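Long-range contact in 5-cytosine DNA methyltransferase (PDB 3QV2), which probably transfers a methyl group from S-adenosyl-L-methionine to C5 of cytosine in tRNA or DNA: residues Y112-P117 and E142-L147. Residues are numbered along the deposited sequence; the frame is centred on the assembly and turned at random.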
ATOM      1  N   TYR A 112     -14.059 -13.452   5.709  1.00 11.65           N
ATOM      2  CA  TYR A 112     -13.771 -14.055   7.008  1.00 13.61           C
ATOM      3  C   TYR A 112     -14.992 -14.700   7.663  1.00 15.98           C
ATOM      4  O   TYR A 112     -14.868 -15.704   8.363  1.00 20.14           O
ATOM      5  CB  TYR A 112     -13.112 -13.037   7.944  1.00 14.35           C
ATOM      6  CG  TYR A 112     -11.705 -12.665   7.530  1.00 15.37           C
ATOM      7  CD1 TYR A 112     -10.622 -13.448   7.907  1.00 16.46           C
ATOM      8  CD2 TYR A 112     -11.459 -11.537   6.756  1.00 12.69           C
ATOM      9  CE1 TYR A 112      -9.335 -13.118   7.527  1.00 17.80           C
ATOM     10  CE2 TYR A 112     -10.173 -11.200   6.372  1.00 13.56           C
ATOM     11  CZ  TYR A 112      -9.115 -11.995   6.761  1.00 16.79           C
ATOM     12  OH  TYR A 112      -7.829 -11.670   6.386  1.00 18.50           O
ATOM     13  N   ARG A 113     -16.170 -14.127   7.434  1.00 14.81           N
ATOM     14  CA  ARG A 113     -17.406 -14.691   7.971  1.00 14.11           C
ATOM     15  C   ARG A 113     -17.840 -15.925   7.190  1.00 15.00           C
ATOM     16  O   ARG A 113     -18.135 -16.969   7.772  1.00 16.88           O
ATOM     17  CB  ARG A 113     -18.542 -13.668   7.921  1.00 16.73           C
ATOM     18  CG  ARG A 113     -18.462 -12.548   8.941  1.00 20.54           C
ATOM     19  CD  ARG A 113     -19.594 -11.560   8.706  1.00 20.63           C
ATOM     20  NE  ARG A 113     -19.653 -10.514   9.721  1.00 21.27           N
ATOM     21  CZ  ARG A 113     -20.436  -9.443   9.638  1.00 19.38           C
ATOM     22  NH1 ARG A 113     -21.220  -9.277   8.581  1.00 16.95           N
ATOM     23  NH2 ARG A 113     -20.433  -8.536  10.605  1.00 20.56           N
ATOM     24  N   ASP A 114     -17.875 -15.795   5.869  1.00 11.43           N
ATOM     25  CA  ASP A 114     -18.538 -16.778   5.023  1.00 15.64           C
ATOM     26  C   ASP A 114     -17.603 -17.779   4.344  1.00 17.32           C
ATOM     27  O   ASP A 114     -18.036 -18.858   3.945  1.00 16.82           O
ATOM     28  CB  ASP A 114     -19.393 -16.065   3.973  1.00 18.16           C
ATOM     29  CG  ASP A 114     -20.344 -15.056   4.586  1.00 19.78           C
ATOM     30  OD1 ASP A 114     -20.810 -15.289   5.720  1.00 19.94           O
ATOM     31  OD2 ASP A 114     -20.623 -14.025   3.938  1.00 24.70           O
ATOM     32  N   ILE A 115     -16.328 -17.428   4.212  1.00 15.00           N
ATOM     33  CA  ILE A 115     -15.388 -18.280   3.488  1.00 15.88           C
ATOM     34  C   ILE A 115     -14.433 -19.049   4.398  1.00 16.14           C
ATOM     35  O   ILE A 115     -14.485 -20.278   4.473  1.00 15.80           O
ATOM     36  CB  ILE A 115     -14.554 -17.471   2.475  1.00 17.12           C
ATOM     37  CG1 ILE A 115     -15.467 -16.646   1.568  1.00 16.76           C
ATOM     38  CG2 ILE A 115     -13.664 -18.398   1.660  1.00 15.76           C
ATOM     39  CD1 ILE A 115     -16.429 -17.480   0.753  1.00 14.69           C
ATOM     40  N   LEU A 116     -13.567 -18.316   5.088  1.00 15.20           N
ATOM     41  CA  LEU A 116     -12.484 -18.913   5.871  1.00 15.45           C
ATOM     42  C   LEU A 116     -12.900 -20.076   6.780  1.00 12.65           C
ATOM     43  O   LEU A 116     -12.259 -21.125   6.770  1.00 13.90           O
ATOM     44  CB  LEU A 116     -11.749 -17.833   6.677  1.00 15.54           C
ATOM     45  CG  LEU A 116     -10.475 -18.245   7.418  1.00 18.98           C
ATOM     46  CD1 LEU A 116      -9.481 -17.097   7.458  1.00 21.57           C
ATOM     47  CD2 LEU A 116     -10.791 -18.732   8.824  1.00 20.04           C
ATOM     48  N   PRO A 117     -13.968 -19.894   7.574  1.00 12.64           N
ATOM     49  CA  PRO A 117     -14.343 -20.921   8.553  1.00 16.32           C
ATOM     50  C   PRO A 117     -14.840 -22.220   7.922  1.00 19.09           C
ATOM     51  O   PRO A 117     -15.035 -23.197   8.645  1.00 24.42           O
ATOM     52  CB  PRO A 117     -15.491 -20.262   9.331  1.00 14.94           C
ATOM     53  CG  PRO A 117     -15.349 -18.797   9.070  1.00 13.73           C
ATOM     54  CD  PRO A 117     -14.831 -18.706   7.675  1.00 11.91           C
ATOM     55  N   GLU A 142     -13.932  -8.214  14.867  1.00 14.40           N
ATOM     56  CA  GLU A 142     -14.629  -9.439  14.495  1.00 16.87           C
ATOM     57  C   GLU A 142     -13.711 -10.375  13.713  1.00 19.39           C
ATOM     58  O   GLU A 142     -13.693 -11.581  13.956  1.00 22.54           O
ATOM     59  CB  GLU A 142     -15.880  -9.109  13.678  1.00 17.84           C
ATOM     60  CG  GLU A 142     -16.754 -10.308  13.351  1.00 21.53           C
ATOM     61  CD  GLU A 142     -18.035  -9.912  12.643  1.00 26.16           C
ATOM     62  OE1 GLU A 142     -18.318  -8.698  12.558  1.00 30.48           O
ATOM     63  OE2 GLU A 142     -18.759 -10.813  12.172  1.00 26.91           O
ATOM     64  N   ILE A 143     -12.952  -9.814  12.776  1.00 17.21           N
ATOM     65  CA  ILE A 143     -11.996 -10.598  12.002  1.00 14.10           C
ATOM     66  C   ILE A 143     -10.976 -11.267  12.921  1.00 14.05           C
ATOM     67  O   ILE A 143     -10.610 -12.426  12.720  1.00 14.23           O
ATOM     68  CB  ILE A 143     -11.266  -9.731  10.955  1.00 14.28           C
ATOM     69  CG1 ILE A 143     -12.227  -9.323   9.836  1.00  9.66           C
ATOM     70  CG2 ILE A 143     -10.073 -10.477  10.383  1.00 15.27           C
ATOM     71  CD1 ILE A 143     -11.609  -8.407   8.802  1.00 10.61           C
ATOM     72  N   TYR A 144     -10.529 -10.532  13.936  1.00  8.44           N
ATOM     73  CA  TYR A 144      -9.582 -11.059  14.911  1.00 10.73           C
ATOM     74  C   TYR A 144     -10.176 -12.261  15.637  1.00 13.74           C
ATOM     75  O   TYR A 144      -9.537 -13.307  15.747  1.00 13.47           O
ATOM     76  CB  TYR A 144      -9.185  -9.976  15.916  1.00 13.06           C
ATOM     77  CG  TYR A 144      -8.153 -10.420  16.929  1.00 15.05           C
ATOM     78  CD1 TYR A 144      -6.794 -10.275  16.677  1.00 17.73           C
ATOM     79  CD2 TYR A 144      -8.536 -10.983  18.140  1.00 14.56           C
ATOM     80  CE1 TYR A 144      -5.848 -10.679  17.599  1.00 21.04           C
ATOM     81  CE2 TYR A 144      -7.598 -11.390  19.068  1.00 17.15           C
ATOM     82  CZ  TYR A 144      -6.254 -11.236  18.793  1.00 24.26           C
ATOM     83  OH  TYR A 144      -5.312 -11.640  19.711  1.00 30.58           O
ATOM     84  N   ASN A 145     -11.402 -12.106  16.126  1.00 15.30           N
ATOM     85  CA  ASN A 145     -12.101 -13.195  16.799  1.00 18.37           C
ATOM     86  C   ASN A 145     -12.247 -14.422  15.904  1.00 16.89           C
ATOM     87  O   ASN A 145     -11.998 -15.546  16.335  1.00 17.49           O
ATOM     88  CB  ASN A 145     -13.475 -12.736  17.294  1.00 23.37           C
ATOM     89  CG  ASN A 145     -13.385 -11.813  18.495  1.00 31.58           C
ATOM     90  OD1 ASN A 145     -12.521 -11.977  19.357  1.00 34.11           O
ATOM     91  ND2 ASN A 145     -14.281 -10.835  18.557  1.00 31.96           N
ATOM     92  N   ILE A 146     -12.653 -14.200  14.657  1.00 15.59           N
ATOM     93  CA  ILE A 146     -12.808 -15.290  13.702  1.00 16.15           C
ATOM     94  C   ILE A 146     -11.489 -16.033  13.508  1.00 15.99           C
ATOM     95  O   ILE A 146     -11.440 -17.261  13.585  1.00 17.83           O
ATOM     96  CB  ILE A 146     -13.314 -14.787  12.340  1.00 16.70           C
ATOM     97  CG1 ILE A 146     -14.746 -14.260  12.460  1.00 16.50           C
ATOM     98  CG2 ILE A 146     -13.247 -15.896  11.305  1.00 15.13           C
ATOM     99  CD1 ILE A 146     -15.309 -13.722  11.164  1.00 17.96           C
ATOM    100  N   LEU A 147     -10.422 -15.281  13.261  1.00 14.75           N
ATOM    101  CA  LEU A 147      -9.099 -15.867  13.084  1.00 15.40           C
ATOM    102  C   LEU A 147      -8.688 -16.686  14.304  1.00 16.62           C
ATOM    103  O   LEU A 147      -8.192 -17.804  14.172  1.00 21.23           O
ATOM    104  CB  LEU A 147      -8.059 -14.780  12.801  1.00 16.02           C
ATOM    105  CG  LEU A 147      -8.155 -14.100  11.434  1.00 16.33           C
ATOM    106  CD1 LEU A 147      -7.169 -12.948  11.329  1.00 13.64           C
ATOM    107  CD2 LEU A 147      -7.922 -15.111  10.323  1.00 15.97           C
TER
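Arg113 and Glu142 form a side-on, two-pronged salt bridge toward the more exposed side of this helix-helix contact. Arg113 NE donates to Glu142 OE2 at 2.6 Å. Arg113 NH2 donates to Glu142 OE1 at 2.9 Å, on the syn lone pair of that oxygen, with an N-H...O angle of 163°. Both acceptors lie close to the guanidinium plane. The carboxylate is turned 37° from that plane, and NE approaches OE2 from above the carboxylate plane. Each oxygen thus has its own N-H. An extended chain carries the Glu142 carboxylate to Arg113, its CG anti to the backbone N (chi1 -174°).

The rest of the contact is mainly apolar. Ile143 CG2 sits over the centre of the Tyr112 ring in a CH-pi contact, 3.8 Å from the centroid. Leu147 CD2 meets the edge of the ring at Tyr112 CE1 (3.7 Å) and also touches Leu116 CD1. Ile146 packs its CG2 against Tyr112 O at 3.4 Å, a van der Waals contact. Ile146 O accepts from Asn150 ND2.

The contact joins helices 106-115 and 138-149 of the Rossmann-like methyltransferase domain. Tyr112, Leu116 and Leu147 pack on Ile126 of strand 125-130. Tyr112 and Leu116 also reach the neighbouring parallel strand 79-82, at Met82 and Trp80.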